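Local coordinates for protein Ton_1535 (Thermococcus onnurineus, PDB 3ZPJ) that is of unknown function but folds as an alpha-solenoid, a superhelix of stacked helical pairs that includes a left-handed helical turn, at residues A[212-218]-A[233-238]; A[202-207]-A[219-223]; A[244-249]-A[285-290]. All coordinates share one frame. Numbering follows the deposited sequence.

Contact 1. Residues A[212-218]-A[233-238]; sequences DVGLPQI and IIKKKY
An inverse gamma turn centred on Gly214 (phi/psi -73/54; Leu215 N to Val213 O 2.7 Å) kinks the non-helical residues 212-215 just before helix 216-223, with Leu215 at the N-cap. Helix 227-237 ends at Lys237, and Tyr238, turned extended (-144/152), lays its ring against this loop. CA atoms pair as Val213-Ile234 (7.4 Å) and Ile218-Ile233 (7.2 Å). With chi1 -60° and chi2 -77°, Tyr238 offers a ring face to Val213, whose CG1 sits 4.0 Å from the Tyr238 ring centroid in a CH-pi contact; Leu215 CG is 3.7 Å from Tyr238 OH. Ile218 CD1 rests against Ile233 CG2 (3.9 Å) and Ile234 CG1 (4.0 Å), while Val213 CG2 meets Ile234 CD1 at 4.0 Å. At the exposed margin, Leu215 CD1 touches Lys237 CD (3.7 Å) and Gln217 CG touches Ile233 CD1 (4.0 Å). The contact joins consecutive solenoid helices without polar pairing between the segments, so its chemistry implies cohesion by close fit and burial of apolar surface.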
loop_
_atom_site.group_PDB
_atom_site.type_symbol
_atom_site.label_atom_id
_atom_site.label_comp_id
_atom_site.label_asym_id
_atom_site.label_seq_id
_atom_site.Cartn_x
_atom_site.Cartn_y
_atom_site.Cartn_z
ATOM N N ASP A 212 3.495 1.894 10.232
ATOM C CA ASP A 212 3.504 3.336 10.467
ATOM C C ASP A 212 4.287 4.064 9.384
ATOM O O ASP A 212 3.847 5.097 8.879
ATOM C CB ASP A 212 4.079 3.659 11.849
ATOM C CG ASP A 212 3.236 3.086 12.995
ATOM O OD1 ASP A 212 3.196 1.843 13.151
ATOM O OD2 ASP A 212 2.626 3.877 13.749
ATOM N N VAL A 213 5.449 3.528 9.022
ATOM C CA VAL A 213 6.217 4.116 7.932
ATOM C C VAL A 213 6.030 3.360 6.618
ATOM O O VAL A 213 6.849 3.479 5.715
ATOM C CB VAL A 213 7.728 4.178 8.239
ATOM C CG1 VAL A 213 8.004 5.004 9.494
ATOM C CG2 VAL A 213 8.286 2.782 8.374
ATOM N N GLY A 214 4.947 2.606 6.494
ATOM C CA GLY A 214 4.722 1.836 5.283
ATOM C C GLY A 214 4.324 2.618 4.037
ATOM O O GLY A 214 3.291 2.342 3.428
ATOM N N LEU A 215 5.123 3.611 3.667
ATOM C CA LEU A 215 4.907 4.321 2.418
ATOM C C LEU A 215 5.109 3.349 1.270
ATOM O O LEU A 215 5.967 2.472 1.337
ATOM C CB LEU A 215 5.860 5.505 2.279
ATOM C CG LEU A 215 5.628 6.589 3.333
ATOM C CD1 LEU A 215 6.536 7.777 3.065
ATOM C CD2 LEU A 215 4.157 7.027 3.414
ATOM N N PRO A 216 4.315 3.506 0.204
ATOM C CA PRO A 216 4.350 2.528 -0.890
ATOM C C PRO A 216 5.751 2.346 -1.476
ATOM O O PRO A 216 6.104 1.220 -1.811
ATOM C CB PRO A 216 3.347 3.086 -1.918
ATOM C CG PRO A 216 3.083 4.502 -1.506
ATOM C CD PRO A 216 3.354 4.598 -0.029
ATOM N N GLN A 217 6.555 3.403 -1.535
ATOM C CA GLN A 217 7.904 3.294 -2.109
ATOM C C GLN A 217 8.873 2.592 -1.143
ATOM O O GLN A 217 9.881 2.007 -1.558
ATOM C CB GLN A 217 8.446 4.672 -2.514
ATOM C CG GLN A 217 8.641 5.640 -1.357
ATOM C CD GLN A 217 7.433 6.544 -1.092
ATOM O OE1 GLN A 217 6.262 6.128 -1.189
ATOM N NE2 GLN A 217 7.721 7.794 -0.741
ATOM N N ILE A 218 8.547 2.655 0.143
ATOM C CA ILE A 218 9.294 1.955 1.178
ATOM C C ILE A 218 8.968 0.459 1.118
ATOM O O ILE A 218 9.871 -0.372 1.122
ATOM C CB ILE A 218 9.006 2.561 2.597
ATOM C CG1 ILE A 218 9.786 3.864 2.786
ATOM C CG2 ILE A 218 9.374 1.597 3.702
ATOM C CD1 ILE A 218 9.150 4.815 3.781
ATOM N N ILE A 233 15.088 6.510 3.031
ATOM C CA ILE A 233 13.865 7.299 2.909
ATOM C C ILE A 233 13.324 7.648 4.280
ATOM O O ILE A 233 12.895 8.776 4.527
ATOM C CB ILE A 233 12.775 6.552 2.128
ATOM C CG1 ILE A 233 13.257 6.271 0.703
ATOM C CG2 ILE A 233 11.505 7.367 2.108
ATOM C CD1 ILE A 233 12.406 5.247 -0.040
ATOM N N ILE A 234 13.371 6.667 5.174
ATOM C CA ILE A 234 12.903 6.849 6.542
ATOM C C ILE A 234 13.646 7.978 7.291
ATOM O O ILE A 234 13.011 8.772 7.984
ATOM C CB ILE A 234 12.923 5.511 7.312
ATOM C CG1 ILE A 234 11.986 4.511 6.630
ATOM C CG2 ILE A 234 12.497 5.712 8.747
ATOM C CD1 ILE A 234 12.071 3.118 7.191
ATOM N N LYS A 235 14.966 8.077 7.113
ATOM C CA LYS A 235 15.736 9.171 7.717
ATOM C C LYS A 235 15.347 10.521 7.127
ATOM O O LYS A 235 15.326 11.532 7.824
ATOM C CB LYS A 235 17.231 8.984 7.488
ATOM C CG LYS A 235 17.881 7.908 8.308
ATOM C CD LYS A 235 19.391 7.949 8.086
ATOM C CE LYS A 235 20.093 6.770 8.744
ATOM N NZ LYS A 235 19.649 5.441 8.218
ATOM N N LYS A 236 15.066 10.538 5.833
ATOM C CA LYS A 236 14.684 11.772 5.172
ATOM C C LYS A 236 13.298 12.219 5.628
ATOM O O LYS A 236 13.095 13.378 5.974
ATOM C CB LYS A 236 14.714 11.596 3.652
ATOM C CG LYS A 236 14.044 12.726 2.871
ATOM C CD LYS A 236 13.593 12.255 1.482
ATOM C CE LYS A 236 12.622 13.238 0.818
ATOM N NZ LYS A 236 12.108 12.727 -0.492
ATOM N N LYS A 237 12.350 11.292 5.649
ATOM C CA LYS A 237 10.950 11.651 5.840
ATOM C C LYS A 237 10.438 11.625 7.286
ATOM O O LYS A 237 9.300 12.024 7.550
ATOM C CB LYS A 237 10.053 10.771 4.956
ATOM C CG LYS A 237 10.115 11.122 3.471
ATOM C CD LYS A 237 8.835 10.720 2.738
ATOM C CE LYS A 237 8.962 10.913 1.233
ATOM N NZ LYS A 237 9.049 12.348 0.838
ATOM N N TYR A 238 11.260 11.154 8.218
ATOM C CA TYR A 238 10.827 11.023 9.609
ATOM C C TYR A 238 11.964 11.337 10.574
ATOM O O TYR A 238 13.136 11.149 10.240
ATOM C CB TYR A 238 10.321 9.597 9.887
ATOM C CG TYR A 238 9.142 9.159 9.041
ATOM C CD1 TYR A 238 7.856 9.610 9.314
ATOM C CD2 TYR A 238 9.314 8.288 7.967
ATOM C CE1 TYR A 238 6.773 9.208 8.536
ATOM C CE2 TYR A 238 8.239 7.884 7.188
ATOM C CZ TYR A 238 6.973 8.351 7.480
ATOM O OH TYR A 238 5.899 7.955 6.716
#

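Contact 2. Residues A[202-207]-A[219-223]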
loop_
_atom_site.group_PDB
_atom_site.type_symbol
_atom_site.label_atom_id
_atom_site.label_comp_id
_atom_site.label_asym_id
_atom_site.label_seq_id
_atom_site.Cartn_x
_atom_site.Cartn_y
_atom_site.Cartn_z
ATOM N N LYS A 202 2.792 -12.468 1.198
ATOM C CA LYS A 202 4.014 -11.800 1.617
ATOM C C LYS A 202 3.842 -10.274 1.693
ATOM O O LYS A 202 4.319 -9.655 2.636
ATOM C CB LYS A 202 5.178 -12.192 0.703
ATOM C CG LYS A 202 6.514 -11.666 1.144
ATOM C CD LYS A 202 7.615 -12.267 0.309
ATOM C CE LYS A 202 8.902 -11.494 0.454
ATOM N NZ LYS A 202 9.896 -11.930 -0.566
ATOM N N LYS A 203 3.128 -9.671 0.743
ATOM C CA LYS A 203 2.909 -8.210 0.806
ATOM C C LYS A 203 2.042 -7.815 2.006
ATOM O O LYS A 203 2.074 -6.671 2.476
ATOM C CB LYS A 203 2.301 -7.667 -0.500
ATOM C CG LYS A 203 3.225 -7.788 -1.712
ATOM C CD LYS A 203 2.570 -7.267 -2.977
ATOM C CE LYS A 203 3.546 -7.130 -4.140
ATOM N NZ LYS A 203 2.841 -6.877 -5.459
ATOM N N ILE A 204 1.265 -8.766 2.509
ATOM C CA ILE A 204 0.429 -8.501 3.676
ATOM C C ILE A 204 1.252 -8.541 4.968
ATOM O O ILE A 204 1.088 -7.670 5.830
ATOM C CB ILE A 204 -0.746 -9.483 3.753
ATOM C CG1 ILE A 204 -1.756 -9.170 2.638
ATOM C CG2 ILE A 204 -1.411 -9.400 5.124
ATOM C CD1 ILE A 204 -2.802 -10.269 2.406
ATOM N N GLU A 205 2.154 -9.520 5.094
ATOM C CA GLU A 205 3.045 -9.556 6.267
ATOM C C GLU A 205 3.900 -8.297 6.263
ATOM O O GLU A 205 4.118 -7.684 7.290
ATOM C CB GLU A 205 3.982 -10.766 6.262
ATOM C CG GLU A 205 3.328 -12.135 6.274
ATOM C CD GLU A 205 4.369 -13.266 6.258
ATOM O OE1 GLU A 205 5.401 -13.140 6.958
ATOM O OE2 GLU A 205 4.166 -14.266 5.529
ATOM N N LEU A 206 4.372 -7.913 5.085
ATOM C CA LEU A 206 5.196 -6.731 4.965
ATOM C C LEU A 206 4.388 -5.491 5.340
ATOM O O LEU A 206 4.813 -4.716 6.183
ATOM C CB LEU A 206 5.782 -6.625 3.555
ATOM C CG LEU A 206 6.503 -5.328 3.177
ATOM C CD1 LEU A 206 7.515 -4.903 4.222
ATOM C CD2 LEU A 206 7.209 -5.544 1.843
ATOM N N ALA A 207 3.217 -5.306 4.738
ATOM C CA ALA A 207 2.419 -4.141 5.096
ATOM C C ALA A 207 2.106 -4.119 6.600
ATOM O O ALA A 207 2.078 -3.058 7.212
ATOM C CB ALA A 207 1.124 -4.078 4.282
ATOM N N ARG A 219 7.686 0.109 1.055
ATOM C CA ARG A 219 7.328 -1.304 0.973
ATOM C C ARG A 219 7.912 -1.910 -0.292
ATOM O O ARG A 219 8.458 -3.023 -0.245
ATOM C CB ARG A 219 5.817 -1.527 1.071
ATOM C CG ARG A 219 5.213 -0.990 2.368
ATOM C CD ARG A 219 3.928 -1.714 2.723
ATOM N NE ARG A 219 3.094 -1.939 1.544
ATOM C CZ ARG A 219 2.371 -0.992 0.953
ATOM N NH1 ARG A 219 2.404 0.250 1.434
ATOM N NH2 ARG A 219 1.626 -1.278 -0.121
ATOM N N ALA A 220 7.835 -1.160 -1.401
ATOM C CA ALA A 220 8.421 -1.610 -2.673
ATOM C C ALA A 220 9.930 -1.873 -2.566
ATOM O O ALA A 220 10.447 -2.842 -3.114
ATOM C CB ALA A 220 8.142 -0.613 -3.796
ATOM N N ALA A 221 10.640 -1.006 -1.856
ATOM C CA ALA A 221 12.069 -1.205 -1.692
ATOM C C ALA A 221 12.354 -2.439 -0.834
ATOM O O ALA A 221 13.257 -3.226 -1.136
ATOM C CB ALA A 221 12.720 0.036 -1.091
ATOM N N LEU A 222 11.581 -2.608 0.234
ATOM C CA LEU A 222 11.820 -3.702 1.176
ATOM C C LEU A 222 11.616 -5.040 0.496
ATOM O O LEU A 222 12.393 -5.980 0.692
ATOM C CB LEU A 222 10.893 -3.572 2.382
ATOM C CG LEU A 222 11.322 -2.407 3.274
ATOM C CD1 LEU A 222 10.431 -2.258 4.490
ATOM C CD2 LEU A 222 12.788 -2.615 3.699
ATOM N N LEU A 223 10.579 -5.105 -0.335
ATOM C CA LEU A 223 10.230 -6.331 -1.029
ATOM C C LEU A 223 11.357 -6.751 -1.982
ATOM O O LEU A 223 11.645 -7.934 -2.122
ATOM C CB LEU A 223 8.880 -6.145 -1.761
ATOM C CG LEU A 223 8.177 -7.411 -2.218
ATOM C CD1 LEU A 223 7.726 -8.209 -1.004
ATOM C CD2 LEU A 223 6.992 -7.062 -3.125
#
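Leu206 reaches from helix 194-209 over the first turn of the opposing segment, its CD2 3.5 Å from the carbonyl O of Arg219 and 3.9 Å from CD1 of Leu223, while its CD1 meets Leu222 CD1 at 3.9 Å. The short helical segments cross steeply, at 121°, with axes 10.7 Å apart at closest approach. Their ends pair as Ala207 with Arg219 (CA atoms 7.0 Å apart) and Lys203 with Leu223 (7.8 Å). Small Ala207 leaves room for the aliphatic part of Arg219, whose CD lies 3.7 Å from Ala207 CA. At the other end Leu223 is flanked by two lysine stems: its CD1 lies 3.8 Å from Lys202 CE and its CD2 3.6 Å from Lys203 CE. The charged ends of Lys203 and Arg219 find partners elsewhere. Lys203 forms salt bridges with Glu166 and Asp170, and the Arg219 guanidinium hydrogen-bonds to Tyr181 OH and the carbonyl O of Leu172, tying the start of helix 216-223 to the preceding helical layer. Trp253 of helix 240-256 also touches Leu206. Leucines and the methylenes of long cationic residues thus supply the apolar surface between these solenoid helices, and the chemistry implies that Lys203 and Arg219 serve twice, by their stems here and by their charged ends beyond.

Contact 3. Residues A[244-249]-A[285-290]; sequences LIGELE and HIARLL
Leu248, Leu289 and Ile286 have the most surface buried where helices 240-256 and 280-293 run side by side. Both segments are regular alpha-helix, their directions 19° apart and their axes 10.2 Å apart at closest approach. The register places Ile245 beside Ile286 (CA-CA 6.6 Å) and, one turn on, Leu248 beside Leu289 (6.7 Å). Leu248 (chi1 m, chi2 t) points across the interface: its CB is 4.0 Å from Leu289 CD1, its CD1 4.1 Å from Ile286 CG2 and its CD2 4.4 Å from Leu290 CD2. Leu289 (m, t) answers from the other helix, its CD1 also lying 4.2 Å from Ile245 CG2 and 4.1 Å from Glu249 CG. Ile286 (m, t) closes the preceding turn. Ile286 CG1 packs 3.5 Å from CD1 of Ile245, which adopts chi1 -88° and chi2 71°, and Ile286 CD1 meets Leu244 CD2 at 4.1 Å. Along one border His285 (chi1 -168°) lays CD2 3.7 Å from Ile245 CG1, with Glu249 OE2 near the ring plane 3.6 Å from NE2 of His285; a weak hydrogen bond joins that nitrogen to OD1 of Asp212, and Tyr211 N binds the Glu249 carboxylate. Phe270 of helix 262-271 covers Leu248 and Leu290. Such nearly parallel packing of helices from successive helical pairs, with another helix against them, is typical of the layered repeats of an alpha-solenoid.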
loop_
_atom_site.group_PDB
_atom_site.type_symbol
_atom_site.label_atom_id
_atom_site.label_comp_id
_atom_site.label_asym_id
_atom_site.label_seq_id
_atom_site.Cartn_x
_atom_site.Cartn_y
_atom_site.Cartn_z
ATOM N N LEU A 244 12.359 6.103 14.934
ATOM C CA LEU A 244 12.755 4.969 15.736
ATOM C C LEU A 244 11.863 3.773 15.410
ATOM O O LEU A 244 12.359 2.689 15.093
ATOM C CB LEU A 244 12.697 5.321 17.224
ATOM C CG LEU A 244 13.108 4.244 18.231
ATOM C CD1 LEU A 244 14.301 3.470 17.740
ATOM C CD2 LEU A 244 13.439 4.896 19.580
ATOM N N ILE A 245 10.551 3.968 15.494
ATOM C CA ILE A 245 9.618 2.884 15.232
ATOM C C ILE A 245 9.850 2.350 13.824
ATOM O O ILE A 245 9.871 1.143 13.606
ATOM C CB ILE A 245 8.141 3.328 15.381
ATOM C CG1 ILE A 245 7.671 3.180 16.825
ATOM C CG2 ILE A 245 7.220 2.467 14.525
ATOM C CD1 ILE A 245 8.262 4.154 17.761
ATOM N N GLY A 246 10.058 3.254 12.877
ATOM C CA GLY A 246 10.167 2.859 11.483
ATOM C C GLY A 246 11.393 1.997 11.270
ATOM O O GLY A 246 11.346 0.970 10.585
ATOM N N GLU A 247 12.502 2.409 11.869
ATOM C CA GLU A 247 13.725 1.627 11.761
ATOM C C GLU A 247 13.538 0.250 12.398
ATOM O O GLU A 247 13.961 -0.755 11.834
ATOM C CB GLU A 247 14.923 2.399 12.316
ATOM C CG GLU A 247 15.353 3.572 11.413
ATOM C CD GLU A 247 16.434 4.470 12.018
ATOM O OE1 GLU A 247 16.694 4.393 13.239
ATOM O OE2 GLU A 247 17.029 5.269 11.267
ATOM N N LEU A 248 12.852 0.195 13.538
ATOM C CA LEU A 248 12.570 -1.080 14.196
ATOM C C LEU A 248 11.668 -1.996 13.373
ATOM O O LEU A 248 11.910 -3.204 13.293
ATOM C CB LEU A 248 11.979 -0.859 15.588
ATOM C CG LEU A 248 12.968 -0.198 16.551
ATOM C CD1 LEU A 248 12.373 0.033 17.934
ATOM C CD2 LEU A 248 14.195 -1.061 16.661
ATOM N N GLU A 249 10.626 -1.425 12.773
ATOM C CA GLU A 249 9.738 -2.193 11.921
ATOM C C GLU A 249 10.545 -2.778 10.766
ATOM O O GLU A 249 10.357 -3.928 10.383
ATOM C CB GLU A 249 8.563 -1.323 11.409
ATOM C CG GLU A 249 7.612 -0.858 12.517
ATOM C CD GLU A 249 6.372 -0.098 12.014
ATOM O OE1 GLU A 249 6.477 0.656 11.018
ATOM O OE2 GLU A 249 5.294 -0.241 12.648
ATOM N N HIS A 285 4.411 0.356 21.986
ATOM C CA HIS A 285 4.695 -0.086 20.633
ATOM C C HIS A 285 6.146 -0.566 20.513
ATOM O O HIS A 285 6.424 -1.625 19.935
ATOM C CB HIS A 285 4.413 1.052 19.644
ATOM C CG HIS A 285 4.405 0.613 18.212
ATOM N ND1 HIS A 285 4.361 -0.712 17.842
ATOM C CD2 HIS A 285 4.431 1.330 17.062
ATOM C CE1 HIS A 285 4.362 -0.797 16.521
ATOM N NE2 HIS A 285 4.408 0.425 16.026
ATOM N N ILE A 286 7.067 0.215 21.070
ATOM C CA ILE A 286 8.475 -0.138 21.015
ATOM C C ILE A 286 8.750 -1.427 21.797
ATOM O O ILE A 286 9.555 -2.260 21.363
ATOM C CB ILE A 286 9.349 1.025 21.497
ATOM C CG1 ILE A 286 9.311 2.151 20.469
ATOM C CG2 ILE A 286 10.781 0.579 21.718
ATOM C CD1 ILE A 286 9.833 3.479 20.973
ATOM N N ALA A 287 8.053 -1.598 22.924
ATOM C CA ALA A 287 8.186 -2.808 23.735
ATOM C C ALA A 287 7.760 -4.051 22.959
ATOM O O ALA A 287 8.393 -5.104 23.026
ATOM C CB ALA A 287 7.391 -2.682 25.038
ATOM N N ARG A 288 6.686 -3.928 22.198
ATOM C CA ARG A 288 6.226 -5.050 21.405
ATOM C C ARG A 288 7.234 -5.329 20.291
ATOM O O ARG A 288 7.602 -6.487 20.054
ATOM C CB ARG A 288 4.837 -4.750 20.845
ATOM C CG ARG A 288 4.289 -5.768 19.863
ATOM C CD ARG A 288 3.266 -5.081 18.966
ATOM N NE ARG A 288 2.386 -4.221 19.765
ATOM C CZ ARG A 288 1.855 -3.068 19.354
ATOM N NH1 ARG A 288 2.105 -2.611 18.131
ATOM N NH2 ARG A 288 1.072 -2.370 20.174
ATOM N N LEU A 289 7.694 -4.269 19.623
ATOM C CA LEU A 289 8.642 -4.429 18.517
ATOM C C LEU A 289 9.910 -5.122 18.980
ATOM O O LEU A 289 10.357 -6.075 18.355
ATOM C CB LEU A 289 8.974 -3.089 17.854
ATOM C CG LEU A 289 7.866 -2.570 16.931
ATOM C CD1 LEU A 289 8.082 -1.118 16.551
ATOM C CD2 LEU A 289 7.807 -3.426 15.698
ATOM N N LEU A 290 10.469 -4.654 20.095
ATOM C CA LEU A 290 11.695 -5.229 20.616
ATOM C C LEU A 290 11.521 -6.687 21.056
ATOM O O LEU A 290 12.448 -7.502 20.940
ATOM C CB LEU A 290 12.225 -4.374 21.760
ATOM C CG LEU A 290 12.734 -3.013 21.292
ATOM C CD1 LEU A 290 12.954 -2.093 22.470
ATOM C CD2 LEU A 290 14.015 -3.186 20.486
#

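Overall arrangement
Along the chain, contacts 1 and 2 interlock: their segments alternate, and both use helix 216-223, contact 1 at its start and contact 2 at its C-terminal part. Their centres lie 13 Å apart, and they meet where Arg219 NH1 probably hydrogen-bonds to Gly214 O (3.0 Å). Contact 3 follows in series, 14 Å from contact 1 and 17 Å from contact 2, centre to centre. Helix 227-237 of contact 1 leads directly into helix 240-256 of contact 3; Val213 CG2 packs 3.6 Å from Gly246 CA. Contacts 2 and 3 do not touch, their nearest atoms being about 6 Å apart. Together the three follow the chain through the middle of the solenoid, from helix 194-209 to helix 280-293.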